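Local coordinates for protein exodeoxyribonuclease (Neisseria meningitidis, PDB 2JC5) that probably acts as a DNA-repair nuclease that cuts the DNA backbone at apurinic or apyrimidinic sites with the help of magnesium or manganese ions, at residues V69-K74 against V96-G101; S104-Y109 against R142-C147; W150-Q155 against E177-V182; P132-M137 against L186-M191. One frame throughout, in Å; residues are numbered along the deposited sequence. Where two conformers were deposited one is given.

From the N terminus, interaction 1 comes first: it closes a loop of about 20 residues and presses the six-stranded sheet, through 69-73, against the seven-stranded sheet, through 96-100. Just after it, interaction 2 opens at 104-109 on the neighbouring strand and closes at 142-147 as a parallel pair. Helix 117-139 lies between those two strands, and interaction 4 starts on it at 132-137, so interactions 2 and 4 cross along the chain. Interaction 4 closes only at 186-191. Nested within its long loop, interaction 3 ties the 150-155 loop to helix 173-184, whose C-terminal end leads directly into 186-191.

Interaction 1. Residues V69-K74 against V96-G101; sequences VAVYSK and VRCDFG
Val69 to Ser73 and Val96 to Phe100 form two strands that run nearly the same way, their axes 20° apart and 7.0 Å at closest approach, and they meet through side chains rather than backbone bonds. Each belongs to a different sheet: 69-73 to the six-stranded one, 95-100 to the seven-stranded one. This is the face-to-face packing at the heart of the DNase I-like α/β sandwich.

Val69, Val71 and Ser73 all turn toward the other sheet and interleave with Val96, Cys98 and Phe100. Val69 and Val96 slide past each other in opposite directions and touch methyl to methyl, CG2 of Val69 to CG2 of Val96, at 3.7 Å. Val96 serves two neighbours, because its other branch, CG1, lies 3.9 Å from CG2 of Val71. The chi1 of Val71 (176°) puts its CG1 anti to the backbone N, beside Cys98, whose SG sits 3.9 Å from Val71 CG1 and 3.8 Å from Val71 CB. Through its other methyl, CG1, Val69 packs on CB of Tyr109, predicted to belong to the active site, so this end of the interface reaches the catalytic region.

Arg97, which points away from strand 69-73, forms a salt bridge with Asp99, from NE to the syn lone pair of OD1. At the other end of the interface, Ser73 OG bonds to the backbone O of Arg75, and the same OG lies at the edge of the Phe100 ring, in its plane, 3.6 Å from CE2 of Phe100.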
loop_
_atom_site.group_PDB
_atom_site.type_symbol
_atom_site.label_atom_id
_atom_site.label_comp_id
_atom_site.label_asym_id
_atom_site.label_seq_id
_atom_site.Cartn_x
_atom_site.Cartn_y
_atom_site.Cartn_z
ATOM N N VAL A 69 6.874 2.132 7.086
ATOM C CA VAL A 69 5.532 1.590 6.965
ATOM C C VAL A 69 5.065 1.057 8.303
ATOM O O VAL A 69 5.871 0.779 9.211
ATOM C CB VAL A 69 5.469 0.440 5.904
ATOM C CG1 VAL A 69 5.863 0.925 4.496
ATOM C CG2 VAL A 69 6.342 -0.717 6.329
ATOM N N ALA A 70 3.749 0.917 8.422
ATOM C CA ALA A 70 3.155 0.353 9.624
ATOM C C ALA A 70 1.855 -0.374 9.309
ATOM O O ALA A 70 1.180 -0.092 8.319
ATOM C CB ALA A 70 2.905 1.434 10.686
ATOM N N VAL A 71 1.510 -1.297 10.202
ATOM C CA VAL A 71 0.218 -1.966 10.189
ATOM C C VAL A 71 -0.421 -1.765 11.555
ATOM O O VAL A 71 0.186 -2.100 12.589
ATOM C CB VAL A 71 0.339 -3.465 9.924
ATOM C CG1 VAL A 71 -1.038 -4.134 10.025
ATOM C CG2 VAL A 71 0.933 -3.761 8.537
ATOM N N TYR A 72 -1.634 -1.212 11.559
ATOM C CA TYR A 72 -2.413 -1.007 12.786
ATOM C C TYR A 72 -3.612 -1.926 12.738
ATOM O O TYR A 72 -4.243 -2.064 11.692
ATOM C CB TYR A 72 -2.921 0.416 12.871
ATOM C CG TYR A 72 -1.850 1.471 12.803
ATOM C CD1 TYR A 72 -0.853 1.551 13.764
ATOM C CD2 TYR A 72 -1.863 2.429 11.803
ATOM C CE1 TYR A 72 0.136 2.544 13.696
ATOM C CE2 TYR A 72 -0.896 3.420 11.736
ATOM C CZ TYR A 72 0.093 3.482 12.687
ATOM O OH TYR A 72 1.046 4.483 12.572
ATOM N N SER A 73 -3.932 -2.559 13.855
ATOM C CA SER A 73 -5.019 -3.519 13.861
ATOM C C SER A 73 -5.757 -3.505 15.176
ATOM O O SER A 73 -5.131 -3.372 16.236
ATOM C CB SER A 73 -4.492 -4.930 13.570
ATOM O OG SER A 73 -3.510 -5.340 14.503
ATOM N N LYS A 74 -7.081 -3.650 15.112
ATOM C CA LYS A 74 -7.848 -3.760 16.347
ATOM C C LYS A 74 -7.442 -4.992 17.152
ATOM O O LYS A 74 -7.346 -4.928 18.398
ATOM C CB LYS A 74 -9.365 -3.780 16.070
ATOM C CG LYS A 74 -9.901 -2.500 15.509
ATOM C CD LYS A 74 -11.434 -2.479 15.456
ATOM C CE LYS A 74 -11.942 -1.098 15.162
ATOM N NZ LYS A 74 -13.443 -1.048 15.098
ATOM N N VAL A 96 6.181 -4.574 6.314
ATOM C CA VAL A 96 5.738 -5.169 7.590
ATOM C C VAL A 96 4.635 -6.148 7.281
ATOM O O VAL A 96 3.756 -5.864 6.464
ATOM C CB VAL A 96 5.229 -4.130 8.605
ATOM C CG1 VAL A 96 4.513 -4.799 9.816
ATOM C CG2 VAL A 96 6.356 -3.254 9.060
ATOM N N ARG A 97 4.677 -7.298 7.935
ATOM C CA ARG A 97 3.654 -8.332 7.779
ATOM C C ARG A 97 3.086 -8.702 9.134
ATOM O O ARG A 97 3.841 -8.998 10.054
ATOM C CB ARG A 97 4.256 -9.575 7.146
ATOM C CG ARG A 97 3.313 -10.759 7.089
ATOM C CD ARG A 97 3.908 -11.942 6.372
ATOM N NE ARG A 97 3.047 -13.119 6.493
ATOM C CZ ARG A 97 3.139 -14.217 5.749
ATOM N NH1 ARG A 97 4.044 -14.335 4.794
ATOM N NH2 ARG A 97 2.286 -15.213 5.947
ATOM N N CYS A 98 1.766 -8.705 9.239
ATOM C CA CYS A 98 1.077 -9.131 10.459
ATOM C C CYS A 98 0.153 -10.295 10.165
ATOM O O CYS A 98 -0.627 -10.255 9.211
ATOM C CB CYS A 98 0.297 -7.975 11.052
ATOM S SG CYS A 98 1.345 -6.697 11.727
ATOM N N ASP A 99 0.259 -11.337 10.990
ATOM C CA ASP A 99 -0.541 -12.555 10.859
ATOM C C ASP A 99 -1.602 -12.646 11.958
ATOM O O ASP A 99 -1.339 -12.354 13.134
ATOM C CB ASP A 99 0.349 -13.802 10.957
ATOM C CG ASP A 99 1.404 -13.881 9.885
ATOM O OD1 ASP A 99 1.278 -13.200 8.845
ATOM O OD2 ASP A 99 2.374 -14.637 10.110
ATOM N N PHE A 100 -2.798 -13.056 11.555
ATOM C CA PHE A 100 -3.925 -13.258 12.453
ATOM C C PHE A 100 -4.535 -14.600 12.082
ATOM O O PHE A 100 -5.321 -14.692 11.136
ATOM C CB PHE A 100 -4.983 -12.170 12.277
ATOM C CG PHE A 100 -4.441 -10.771 12.287
ATOM C CD1 PHE A 100 -3.941 -10.207 11.126
ATOM C CD2 PHE A 100 -4.449 -10.001 13.451
ATOM C CE1 PHE A 100 -3.433 -8.900 11.117
ATOM C CE2 PHE A 100 -3.960 -8.701 13.448
ATOM C CZ PHE A 100 -3.467 -8.140 12.292
ATOM N N GLY A 101 -4.145 -15.660 12.781
ATOM C CA GLY A 101 -4.532 -16.988 12.355
ATOM C C GLY A 101 -4.031 -17.212 10.939
ATOM O O GLY A 101 -2.857 -16.992 10.660
#

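Interaction 2. Residues S104-Y109 against R142-C147; sequences SVISLY and RDIVVC
Ser104 and Arg142 meet because OG of Ser104 lies beside its own backbone N (chi1 -61°), while the Arg142 chain bends at chi3 (54°) to turn NE back toward it. NH2 of Arg142 then gives OG of Ser104 a 2.9 Å hydrogen bond, with OG tilted 23° from the guanidinium plane; NE adds a weak one. Asp99 OD1 also bonds to that serine OG, and the O of Gly101 takes a further bond from Arg142 NH2.

The two strands are the parallel pair of a beta-alpha-beta crossover, with helix 117-139 as the connection. Backbone bonds alternate across them from Ser104 N to Leu108 N. Among these, the N of Cys147 approaches the O of Ile106 from above the carbonyl plane, at 3.0 Å.

Side chains part to the two faces of the sheet. Toward helix 117-139, CB of Ser104 rests 4.0 Å from CG1 of Ile144, and Ile106 lies alongside Val146, the two pointing the same way. The other face, with Val105, Val145 and Cys147, is turned to strands 2-8 and 31-35 of the six-stranded sheet. Further along, Tyr109, a predicted active-site residue, ends the strand. Just before it, Leu108 reaches 4.3 Å from Val146 CG1 with its CD2, while Leu108 CB lies 3.6 Å from the O of Cys147.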
loop_
_atom_site.group_PDB
_atom_site.type_symbol
_atom_site.label_atom_id
_atom_site.label_comp_id
_atom_site.label_asym_id
_atom_site.label_seq_id
_atom_site.Cartn_x
_atom_site.Cartn_y
_atom_site.Cartn_z
ATOM N N SER A 104 -2.986 -12.945 6.667
ATOM C CA SER A 104 -1.810 -12.084 6.736
ATOM C C SER A 104 -2.095 -10.817 5.981
ATOM O O SER A 104 -2.671 -10.840 4.885
ATOM C CB SER A 104 -0.581 -12.753 6.140
ATOM O OG SER A 104 -0.241 -13.941 6.831
ATOM N N VAL A 105 -1.703 -9.702 6.571
ATOM C CA VAL A 105 -1.766 -8.420 5.896
ATOM C C VAL A 105 -0.401 -7.751 5.930
ATOM O O VAL A 105 0.258 -7.705 6.986
ATOM C CB VAL A 105 -2.829 -7.535 6.539
ATOM C CG1 VAL A 105 -2.928 -6.208 5.808
ATOM C CG2 VAL A 105 -4.165 -8.245 6.554
ATOM N N ILE A 106 -0.002 -7.242 4.768
ATOM C CA ILE A 106 1.266 -6.569 4.585
ATOM C C ILE A 106 1.029 -5.105 4.288
ATOM O O ILE A 106 0.021 -4.732 3.668
ATOM C CB ILE A 106 2.059 -7.217 3.442
ATOM C CG1 ILE A 106 2.587 -8.573 3.914
ATOM C CG2 ILE A 106 3.197 -6.311 2.934
ATOM C CD1 ILE A 106 2.662 -9.612 2.856
ATOM N N SER A 107 1.933 -4.274 4.792
ATOM C CA SER A 107 2.043 -2.892 4.354
ATOM C C SER A 107 3.380 -2.761 3.615
ATOM O O SER A 107 4.430 -3.050 4.193
ATOM C CB SER A 107 2.009 -1.929 5.519
ATOM O OG SER A 107 1.963 -0.607 4.982
ATOM N N LEU A 108 3.307 -2.320 2.352
ATOM C CA LEU A 108 4.426 -2.279 1.426
ATOM C C LEU A 108 4.593 -0.885 0.860
ATOM O O LEU A 108 3.628 -0.300 0.401
ATOM C CB LEU A 108 4.141 -3.224 0.253
ATOM C CG LEU A 108 5.131 -3.176 -0.923
ATOM C CD1 LEU A 108 6.476 -3.761 -0.556
ATOM C CD2 LEU A 108 4.565 -3.898 -2.152
ATOM N N TYR A 109 5.820 -0.372 0.867
ATOM C CA TYR A 109 6.144 0.884 0.215
ATOM C C TYR A 109 7.244 0.596 -0.795
ATOM O O TYR A 109 8.429 0.493 -0.446
ATOM C CB TYR A 109 6.576 1.935 1.220
ATOM C CG TYR A 109 6.853 3.304 0.646
ATOM C CD1 TYR A 109 6.119 3.816 -0.419
ATOM C CD2 TYR A 109 7.851 4.081 1.168
ATOM C CE1 TYR A 109 6.368 5.054 -0.917
ATOM C CE2 TYR A 109 8.119 5.322 0.662
ATOM C CZ TYR A 109 7.379 5.812 -0.377
ATOM O OH TYR A 109 7.654 7.068 -0.881
ATOM N N ARG A 142 -2.478 -19.583 2.473
ATOM C CA ARG A 142 -3.118 -18.749 3.487
ATOM C C ARG A 142 -3.848 -17.592 2.801
ATOM O O ARG A 142 -3.717 -17.371 1.588
ATOM C CB ARG A 142 -2.044 -18.138 4.399
ATOM C CG ARG A 142 -1.304 -19.113 5.273
ATOM C CD ARG A 142 -0.140 -18.416 5.962
ATOM N NE ARG A 142 -0.587 -17.241 6.676
ATOM C CZ ARG A 142 -0.956 -17.211 7.940
ATOM N NH1 ARG A 142 -0.908 -18.304 8.692
ATOM N NH2 ARG A 142 -1.382 -16.083 8.449
ATOM N N ASP A 143 -4.593 -16.835 3.593
ATOM C CA ASP A 143 -5.305 -15.670 3.088
ATOM C C ASP A 143 -4.426 -14.456 3.278
ATOM O O ASP A 143 -4.096 -14.117 4.394
ATOM C CB ASP A 143 -6.595 -15.519 3.850
ATOM C CG ASP A 143 -7.463 -16.739 3.748
ATOM O OD1 ASP A 143 -7.690 -17.231 2.617
ATOM O OD2 ASP A 143 -7.913 -17.232 4.816
ATOM N N ILE A 144 -4.053 -13.792 2.192
ATOM C CA ILE A 144 -3.093 -12.687 2.285
ATOM C C ILE A 144 -3.555 -11.475 1.504
ATOM O O ILE A 144 -4.025 -11.598 0.361
ATOM C CB ILE A 144 -1.689 -13.101 1.788
ATOM C CG1 ILE A 144 -1.223 -14.375 2.489
ATOM C CG2 ILE A 144 -0.678 -11.951 2.029
ATOM C CD1 ILE A 144 0.115 -14.879 2.038
ATOM N N VAL A 145 -3.437 -10.306 2.134
ATOM C CA VAL A 145 -3.637 -9.026 1.468
ATOM C C VAL A 145 -2.320 -8.268 1.529
ATOM O O VAL A 145 -1.842 -7.973 2.622
ATOM C CB VAL A 145 -4.748 -8.192 2.124
ATOM C CG1 VAL A 145 -4.986 -6.878 1.339
ATOM C CG2 VAL A 145 -6.043 -9.010 2.196
ATOM N N VAL A 146 -1.761 -7.944 0.354
ATOM C CA VAL A 146 -0.579 -7.089 0.272
ATOM C C VAL A 146 -1.060 -5.685 -0.092
ATOM O O VAL A 146 -1.422 -5.424 -1.249
ATOM C CB VAL A 146 0.458 -7.613 -0.750
ATOM C CG1 VAL A 146 1.728 -6.763 -0.704
ATOM C CG2 VAL A 146 0.799 -9.083 -0.467
ATOM N N CYS A 147 -1.119 -4.820 0.919
ATOM C CA CYS A 147 -1.526 -3.441 0.776
ATOM C C CYS A 147 -0.327 -2.570 0.518
ATOM O O CYS A 147 0.709 -2.736 1.155
ATOM C CB CYS A 147 -2.129 -2.912 2.065
ATOM S SG CYS A 147 -3.695 -3.551 2.515
#

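Interaction 3. Residues W150-Q155 against E177-V182; sequences WNIAHQ and EWIGKV. With BCN (bicine), chain C.
Trp150, Ile152 and Ile179 make the tight half of this contact, between a loop and helix 173-184. Ile179 is wedged between loop side chains: its CG1 packs 3.5 Å from CG2 of Ile152 as the two isoleucines slide past each other, and its CD1 lies 3.8 Å from CE3 of Trp150. Beside it the two tryptophan side chains cross at about a right angle and their rings meet edge to edge, CZ3 of Trp150 3.8 Å from CZ3 of Trp178.

His154, partly exposed, makes the more exposed half. Its CG is anti to the backbone N (chi1 -176°), 3.6 Å from CG2 of Ile179, which lies over one face of the ring, offset toward the rim, in a CH-pi contact. NE2 of His154 passes 3.5 Å from CA of the partly exposed Gly180. Asn151, a predicted transition-state stabiliser, lies away from the helix and lines the bicine pocket.

Around the contact, Trp150 meets Tyr222 of strand 217-225 edge to face and also touches Leu108 of strand 103-109. Trp178 packs against Tyr131, which places helix 173-184 next to helix 117-139, with the 150-155 loop leading in from strand 143-147.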
loop_
_atom_site.group_PDB
_atom_site.type_symbol
_atom_site.label_atom_id
_atom_site.label_comp_id
_atom_site.label_asym_id
_atom_site.label_seq_id
_atom_site.Cartn_x
_atom_site.Cartn_y
_atom_site.Cartn_z
ATOM N N TRP A 150 2.597 0.752 -4.611
ATOM C CA TRP A 150 3.431 -0.062 -5.484
ATOM C C TRP A 150 4.148 0.790 -6.514
ATOM O O TRP A 150 4.998 0.276 -7.234
ATOM C CB TRP A 150 2.601 -1.145 -6.180
ATOM C CG TRP A 150 2.047 -2.195 -5.246
ATOM C CD1 TRP A 150 1.209 -1.997 -4.188
ATOM C CD2 TRP A 150 2.283 -3.603 -5.306
ATOM N NE1 TRP A 150 0.918 -3.195 -3.579
ATOM C CE2 TRP A 150 1.547 -4.201 -4.262
ATOM C CE3 TRP A 150 3.027 -4.428 -6.156
ATOM C CZ2 TRP A 150 1.561 -5.569 -4.033
ATOM C CZ3 TRP A 150 3.014 -5.791 -5.934
ATOM C CH2 TRP A 150 2.300 -6.336 -4.881
ATOM N N ASN A 151 3.781 2.066 -6.620
ATOM C CA ASN A 151 4.493 3.017 -7.489
ATOM C C ASN A 151 4.502 2.597 -8.958
ATOM O O ASN A 151 5.346 3.039 -9.740
ATOM C CB ASN A 151 5.912 3.284 -6.946
ATOM C CG ASN A 151 5.982 4.473 -6.007
ATOM O OD1 ASN A 151 6.625 4.414 -4.947
ATOM N ND2 ASN A 151 5.348 5.549 -6.386
ATOM N N ILE A 152 3.488 1.822 -9.355
ATOM C CA ILE A 152 3.336 1.401 -10.757
ATOM C C ILE A 152 1.844 1.435 -11.093
ATOM O O ILE A 152 1.047 0.883 -10.345
ATOM C CB ILE A 152 3.853 -0.019 -11.004
ATOM C CG1 ILE A 152 5.344 -0.135 -10.667
ATOM C CG2 ILE A 152 3.615 -0.422 -12.455
ATOM C CD1 ILE A 152 5.803 -1.584 -10.545
ATOM N N ALA A 153 1.491 2.105 -12.189
ATOM C CA ALA A 153 0.160 2.032 -12.797
ATOM C C ALA A 153 0.215 0.952 -13.877
ATOM O O ALA A 153 1.146 0.919 -14.682
ATOM C CB ALA A 153 -0.246 3.385 -13.394
ATOM N N HIS A 154 -0.805 0.098 -13.923
ATOM C CA HIS A 154 -0.725 -1.102 -14.754
ATOM C C HIS A 154 -1.098 -0.868 -16.225
ATOM O O HIS A 154 -0.323 -1.209 -17.118
ATOM C CB HIS A 154 -1.598 -2.185 -14.119
ATOM C CG HIS A 154 -1.544 -3.513 -14.802
ATOM N ND1 HIS A 154 -2.548 -4.446 -14.648
ATOM C CD2 HIS A 154 -0.668 -4.036 -15.689
ATOM C CE1 HIS A 154 -2.258 -5.514 -15.381
ATOM N NE2 HIS A 154 -1.127 -5.288 -16.026
ATOM N N GLN A 155 -2.265 -0.277 -16.462
ATOM C CA GLN A 155 -2.862 -0.146 -17.793
ATOM C C GLN A 155 -3.225 1.304 -18.061
ATOM O O GLN A 155 -3.185 2.119 -17.151
ATOM C CB GLN A 155 -4.141 -0.984 -17.866
ATOM C CG GLN A 155 -3.957 -2.455 -17.551
ATOM C CD GLN A 155 -5.207 -3.255 -17.849
ATOM O OE1 GLN A 155 -6.143 -3.296 -17.050
ATOM N NE2 GLN A 155 -5.238 -3.879 -19.015
ATOM N N GLU A 177 4.674 -4.588 -17.173
ATOM C CA GLU A 177 4.794 -6.029 -17.417
ATOM C C GLU A 177 4.947 -6.785 -16.103
ATOM O O GLU A 177 4.380 -7.858 -15.935
ATOM C CB GLU A 177 5.957 -6.361 -18.362
ATOM C CG GLU A 177 6.059 -7.850 -18.714
ATOM N N TRP A 178 5.726 -6.226 -15.185
ATOM C CA TRP A 178 5.987 -6.859 -13.904
ATOM C C TRP A 178 4.685 -6.993 -13.096
ATOM O O TRP A 178 4.380 -8.083 -12.594
ATOM C CB TRP A 178 7.084 -6.095 -13.142
ATOM C CG TRP A 178 7.498 -6.755 -11.878
ATOM C CD1 TRP A 178 8.486 -7.694 -11.709
ATOM C CD2 TRP A 178 6.926 -6.540 -10.578
ATOM N NE1 TRP A 178 8.548 -8.079 -10.393
ATOM C CE2 TRP A 178 7.613 -7.387 -9.676
ATOM C CE3 TRP A 178 5.902 -5.716 -10.089
ATOM C CZ2 TRP A 178 7.317 -7.433 -8.318
ATOM C CZ3 TRP A 178 5.609 -5.764 -8.736
ATOM C CH2 TRP A 178 6.311 -6.624 -7.864
ATOM N N ILE A 179 3.901 -5.912 -13.003
ATOM C CA ILE A 179 2.594 -5.979 -12.340
ATOM C C ILE A 179 1.700 -7.001 -13.024
ATOM O O ILE A 179 1.001 -7.762 -12.366
ATOM C CB ILE A 179 1.851 -4.602 -12.332
ATOM C CG1 ILE A 179 2.553 -3.614 -11.391
ATOM C CG2 ILE A 179 0.349 -4.751 -11.942
ATOM C CD1 ILE A 179 2.307 -3.841 -9.886
ATOM N N GLY A 180 1.721 -7.022 -14.353
ATOM C CA GLY A 180 0.934 -7.992 -15.091
ATOM C C GLY A 180 1.295 -9.429 -14.748
ATOM O O GLY A 180 0.424 -10.295 -14.668
ATOM N N LYS A 181 2.577 -9.682 -14.522
ATOM C CA LYS A 181 3.025 -11.025 -14.126
ATOM C C LYS A 181 2.567 -11.378 -12.711
ATOM O O LYS A 181 2.132 -12.497 -12.448
ATOM C CB LYS A 181 4.545 -11.166 -14.244
ATOM C CG LYS A 181 5.093 -11.210 -15.659
ATOM C CD LYS A 181 6.615 -11.319 -15.605
ATOM N N VAL A 182 2.655 -10.422 -11.795
ATOM C CA VAL A 182 2.174 -10.653 -10.436
ATOM C C VAL A 182 0.696 -11.077 -10.447
ATOM O O VAL A 182 0.284 -11.989 -9.718
ATOM C CB VAL A 182 2.374 -9.397 -9.574
ATOM C CG1 VAL A 182 1.610 -9.521 -8.227
ATOM C CG2 VAL A 182 3.875 -9.146 -9.343
HETATM N N1 BCN C . 5.742 8.152 -9.366
HETATM C C1 BCN C . 6.223 6.751 -9.358
HETATM C C2 BCN C . 7.727 6.647 -9.281
HETATM O O21 BCN C . 8.233 5.494 -9.161
HETATM O O22 BCN C . 8.403 7.688 -9.334
HETATM C C3 BCN C . 5.063 8.540 -8.121
HETATM C C4 BCN C . 6.084 9.113 -7.158
HETATM O O4 BCN C . 6.873 10.177 -7.747
HETATM C C5 BCN C . 4.859 8.411 -10.558
HETATM C C6 BCN C . 4.965 9.863 -11.004
HETATM O O6 BCN C . 6.305 10.352 -10.924
#

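Interaction 4. Residues P132-M137 against L186-M191; sequences PMLEAM and LGWTDM
Leu134 and Trp188 form the centre of the contact, holding each other in two ways. The indole NE1 of Trp188 donates to the backbone O of Leu134 at 3.1 Å; that oxygen lies in the indole plane, but the donor stands well above the carbonyl plane, 58° out of it. The leucine's own side chain covers the indole as well: CD2 of Leu134 lies over one face, offset toward the rim, 4.1 Å from CE2 of Trp188. One helical turn on, CB of Met137 touches the ring at its edge, 3.9 Å from CZ2 of Trp188.

Leu186 takes the more exposed side, with its two methyls divided between neighbouring residues. CD1 of Leu186 lies 3.8 Å from CB of Leu134, while CD2 of Leu186 packs 3.8 Å from CB of Glu135. Glu135 has CG anti to its backbone N (chi1 -175°), which sets CG against that same CD2, and the two side chains cross at about a right angle.

This joins helix 117-139, the connection of a beta-alpha-beta unit on the outer face of the seven-stranded sheet, to the chain leaving helix 173-184. The chain leaves that helix at Gly187, whose positive phi (88°) suits glycine. Either side of it, backbone hydrogen bonds run from the N of Leu186, probably, to the O of Lys181 and from the N of Trp188 to the O of Val182.

Around the indole, Val146 approaches on the face that Leu134 CD2 covers, and Ile144 of the same strand and Met224 of strand 217-225 also touch it. Farther along, Asp190 occupies the N-cap position of helix 191-195, and its OD2 forms a salt bridge with NH2 of Arg219.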
loop_
_atom_site.group_PDB
_atom_site.type_symbol
_atom_site.label_atom_id
_atom_site.label_comp_id
_atom_site.label_asym_id
_atom_site.label_seq_id
_atom_site.Cartn_x
_atom_site.Cartn_y
_atom_site.Cartn_z
ATOM N N PRO A 132 9.827 -13.220 -6.114
ATOM C CA PRO A 132 9.834 -14.562 -5.513
ATOM C C PRO A 132 9.185 -14.650 -4.129
ATOM O O PRO A 132 8.701 -15.724 -3.740
ATOM C CB PRO A 132 11.326 -14.906 -5.418
ATOM C CG PRO A 132 12.014 -13.940 -6.287
ATOM C CD PRO A 132 11.179 -12.711 -6.360
ATOM N N MET A 133 9.160 -13.544 -3.388
ATOM C CA MET A 133 8.453 -13.492 -2.111
ATOM C C MET A 133 6.947 -13.548 -2.342
ATOM O O MET A 133 6.231 -14.239 -1.630
ATOM C CB MET A 133 8.816 -12.227 -1.344
ATOM C CG MET A 133 10.263 -12.191 -0.936
ATOM S SD MET A 133 10.659 -10.686 -0.047
ATOM C CE MET A 133 9.382 -10.679 1.201
ATOM N N LEU A 134 6.475 -12.820 -3.340
ATOM C CA LEU A 134 5.066 -12.882 -3.734
ATOM C C LEU A 134 4.664 -14.285 -4.195
ATOM O O LEU A 134 3.587 -14.761 -3.886
ATOM C CB LEU A 134 4.768 -11.856 -4.821
ATOM C CG LEU A 134 4.682 -10.388 -4.399
ATOM C CD1 LEU A 134 4.704 -9.496 -5.620
ATOM C CD2 LEU A 134 3.443 -10.097 -3.527
ATOM N N GLU A 135 5.568 -14.956 -4.908
ATOM C CA GLU A 135 5.337 -16.318 -5.348
ATOM C C GLU A 135 5.248 -17.265 -4.158
ATOM O O GLU A 135 4.326 -18.062 -4.061
ATOM C CB GLU A 135 6.450 -16.774 -6.300
ATOM C CG GLU A 135 6.166 -18.153 -6.884
ATOM C CD GLU A 135 7.039 -18.504 -8.058
ATOM O OE1 GLU A 135 8.156 -17.950 -8.154
ATOM O OE2 GLU A 135 6.613 -19.366 -8.855
ATOM N N ALA A 136 6.206 -17.171 -3.254
ATOM C CA ALA A 136 6.198 -17.999 -2.061
ATOM C C ALA A 136 4.972 -17.742 -1.197
ATOM O O ALA A 136 4.351 -18.684 -0.702
ATOM C CB ALA A 136 7.467 -17.780 -1.261
ATOM N N MET A 137 4.624 -16.467 -1.032
ATOM C CA MET A 137 3.446 -16.106 -0.251
ATOM C C MET A 137 2.180 -16.727 -0.846
ATOM O O MET A 137 1.376 -17.268 -0.100
ATOM C CB MET A 137 3.297 -14.583 -0.107
ATOM C CG MET A 137 4.164 -14.037 1.020
ATOM S SD MET A 137 3.788 -12.357 1.447
ATOM C CE MET A 137 4.392 -11.572 -0.022
ATOM N N LEU A 186 1.530 -15.155 -11.357
ATOM C CA LEU A 186 1.476 -15.612 -9.978
ATOM C C LEU A 186 0.051 -15.811 -9.469
ATOM O O LEU A 186 -0.149 -16.574 -8.525
ATOM C CB LEU A 186 2.212 -14.645 -9.050
ATOM C CG LEU A 186 3.703 -14.467 -9.300
ATOM C CD1 LEU A 186 4.328 -13.620 -8.200
ATOM C CD2 LEU A 186 4.401 -15.827 -9.389
ATOM N N GLY A 187 -0.926 -15.127 -10.063
ATOM C CA GLY A 187 -2.327 -15.326 -9.703
ATOM C C GLY A 187 -2.823 -14.470 -8.553
ATOM O O GLY A 187 -3.852 -14.779 -7.936
ATOM N N TRP A 188 -2.100 -13.394 -8.248
ATOM C CA TRP A 188 -2.642 -12.395 -7.312
ATOM C C TRP A 188 -3.785 -11.615 -7.966
ATOM O O TRP A 188 -3.783 -11.379 -9.178
ATOM C CB TRP A 188 -1.560 -11.433 -6.836
ATOM C CG TRP A 188 -0.558 -12.068 -5.932
ATOM C CD1 TRP A 188 0.566 -12.728 -6.300
ATOM C CD2 TRP A 188 -0.618 -12.127 -4.517
ATOM N NE1 TRP A 188 1.227 -13.189 -5.196
ATOM C CE2 TRP A 188 0.515 -12.840 -4.080
ATOM C CE3 TRP A 188 -1.518 -11.647 -3.570
ATOM C CZ2 TRP A 188 0.784 -13.061 -2.735
ATOM C CZ3 TRP A 188 -1.245 -11.871 -2.222
ATOM C CH2 TRP A 188 -0.108 -12.570 -1.828
ATOM N N THR A 189 -4.757 -11.204 -7.153
ATOM C CA THR A 189 -5.886 -10.415 -7.634
ATOM C C THR A 189 -5.672 -8.955 -7.266
ATOM O O THR A 189 -5.502 -8.630 -6.099
ATOM C CB THR A 189 -7.214 -10.914 -7.010
ATOM O OG1 THR A 189 -7.479 -12.241 -7.466
ATOM C CG2 THR A 189 -8.405 -10.022 -7.372
ATOM N N ASP A 190 -5.750 -8.080 -8.269
ATOM C CA ASP A 190 -5.749 -6.637 -8.080
ATOM C C ASP A 190 -7.181 -6.305 -7.685
ATOM O O ASP A 190 -8.087 -6.282 -8.519
ATOM C CB ASP A 190 -5.303 -5.997 -9.406
ATOM C CG ASP A 190 -5.414 -4.509 -9.420
ATOM O OD1 ASP A 190 -5.981 -3.930 -8.465
ATOM O OD2 ASP A 190 -4.912 -3.922 -10.420
ATOM N N MET A 191 -7.400 -6.076 -6.400
ATOM C CA MET A 191 -8.762 -6.124 -5.881
ATOM C C MET A 191 -9.651 -5.046 -6.487
ATOM O O MET A 191 -10.811 -5.310 -6.833
ATOM C CB MET A 191 -8.779 -6.032 -4.359
ATOM C CG MET A 191 -9.959 -6.735 -3.730
ATOM S SD MET A 191 -10.058 -8.526 -4.053
ATOM C CE MET A 191 -11.352 -8.677 -5.302
#